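Local structure of Tll1590 protein (Thermosynechococcus elongatus, 6LDQ) at residues T198-E201 with A202-L205. The protein is a glycosyltransferase-family protein of the GT-B clan, carrying a glycosyl transferase 4-like domain. Sequence-based numbering, arbitrary orientation.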
loop_
_atom_site.group_PDB
_atom_site.type_symbol
_atom_site.label_atom_id
_atom_site.label_comp_id
_atom_site.label_asym_id
_atom_site.label_seq_id
_atom_site.Cartn_x
_atom_site.Cartn_y
_atom_site.Cartn_z
ATOM N N THR A 198 7.817 12.741 -11.107
ATOM C CA THR A 198 8.317 13.553 -10.006
ATOM C C THR A 198 7.343 14.654 -9.584
ATOM O O THR A 198 7.713 15.519 -8.782
ATOM C CB THR A 198 9.658 14.172 -10.394
ATOM O OG1 THR A 198 9.439 15.234 -11.331
ATOM C CG2 THR A 198 10.555 13.120 -11.039
ATOM N N ASN A 199 6.122 14.655 -10.114
ATOM C CA ASN A 199 5.105 15.637 -9.723
ATOM C C ASN A 199 4.115 14.938 -8.797
ATOM O O ASN A 199 3.065 14.449 -9.221
ATOM C CB ASN A 199 4.414 16.242 -10.933
ATOM C CG ASN A 199 3.384 17.273 -10.538
ATOM O OD1 ASN A 199 3.273 17.624 -9.354
ATOM N ND2 ASN A 199 2.631 17.776 -11.516
ATOM N N TRP A 200 4.449 14.931 -7.502
ATOM C CA TRP A 200 3.670 14.179 -6.522
ATOM C C TRP A 200 2.343 14.849 -6.205
ATOM O O TRP A 200 1.367 14.160 -5.895
ATOM C CB TRP A 200 4.509 13.979 -5.260
ATOM C CG TRP A 200 5.567 13.013 -5.566
ATOM C CD1 TRP A 200 6.877 13.278 -5.841
ATOM C CD2 TRP A 200 5.394 11.605 -5.725
ATOM N NE1 TRP A 200 7.542 12.106 -6.130
ATOM C CE2 TRP A 200 6.652 11.064 -6.062
ATOM C CE3 TRP A 200 4.301 10.744 -5.588
ATOM C CZ2 TRP A 200 6.846 9.699 -6.267
ATOM C CZ3 TRP A 200 4.495 9.380 -5.804
ATOM C CH2 TRP A 200 5.756 8.876 -6.135
ATOM N N GLU A 201 2.268 16.175 -6.293
ATOM C CA GLU A 201 0.955 16.810 -6.225
ATOM C C GLU A 201 0.012 16.231 -7.282
ATOM O O GLU A 201 -1.122 15.850 -6.974
ATOM C CB GLU A 201 1.078 18.322 -6.391
ATOM C CG GLU A 201 -0.258 19.013 -6.209
ATOM C CD GLU A 201 -0.194 20.494 -6.479
ATOM O OE1 GLU A 201 0.923 21.015 -6.722
ATOM O OE2 GLU A 201 -1.269 21.125 -6.448
ATOM N N ALA A 202 0.471 16.138 -8.539
ATOM C CA ALA A 202 -0.408 15.603 -9.578
ATOM C C ALA A 202 -0.825 14.176 -9.257
ATOM O O ALA A 202 -2.008 13.829 -9.333
ATOM C CB ALA A 202 0.267 15.657 -10.954
ATOM N N ILE A 203 0.145 13.333 -8.889
ATOM C CA ILE A 203 -0.154 11.938 -8.590
ATOM C C ILE A 203 -1.193 11.835 -7.478
ATOM O O ILE A 203 -2.188 11.108 -7.593
ATOM C CB ILE A 203 1.141 11.188 -8.230
ATOM C CG1 ILE A 203 1.971 10.928 -9.498
ATOM C CG2 ILE A 203 0.807 9.902 -7.495
ATOM C CD1 ILE A 203 3.467 10.910 -9.268
ATOM N N ALA A 204 -0.991 12.593 -6.402
ATOM C CA ALA A 204 -1.894 12.535 -5.259
ATOM C C ALA A 204 -3.308 12.953 -5.641
ATOM O O ALA A 204 -4.286 12.385 -5.145
ATOM C CB ALA A 204 -1.347 13.412 -4.130
ATOM N N LEU A 205 -3.435 13.950 -6.521
ATOM C CA LEU A 205 -4.759 14.363 -6.971
ATOM C C LEU A 205 -5.461 13.241 -7.721
ATOM O O LEU A 205 -6.664 13.017 -7.538
ATOM C CB LEU A 205 -4.651 15.598 -7.864
ATOM C CG LEU A 205 -4.258 16.904 -7.162
ATOM C CD1 LEU A 205 -4.193 18.013 -8.199
ATOM C CD2 LEU A 205 -5.219 17.243 -5.996
#
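Trp200 O accepts from Ala204 N at 2.9 Å, the shortest of the three i to i+4 backbone hydrogen bonds that open helix 200-216. One residue earlier, Ile203 N reaches Asn199 O at 3.1 Å in the plane of that carbonyl; one residue later, Leu205 N pairs with Glu201 O at 3.0 Å. Asn199 stands at the N-cap. With CG anti to the backbone N (chi1 -179°), its amide swings back beside the helix start, and Asn199 OD1 accepts from Ala202 N at 3.3 Å, a weak but fairly straight bond (N-H...O 165°). The same amide is pressed tightly against the methyl of Ala202, Asn199 ND2 standing 3.2 Å from Ala202 CB. One turn of helix also brings Trp200 and Ile203 alongside each other, both side chains pointing the same way. Ile203 sends CD1 over one face of the indole, 4.0 Å from the centroid of the six-membered ring and only 20° off its normal, in a CH-pi contact, while CG2 approaches CE3 and CZ3 of the same ring. This apolar pair meets helix 32-42: Trp200 touches Gln35 and Ala39, Ile203 touches Leu36, and Ala204, like Trp200, rests on Ala39. An Asn N-cap thus starts a helix that follows strand 191-193 at one edge of the largely parallel sheet, in the alternating beta-alpha layout of a Rossmann-like GT-B domain.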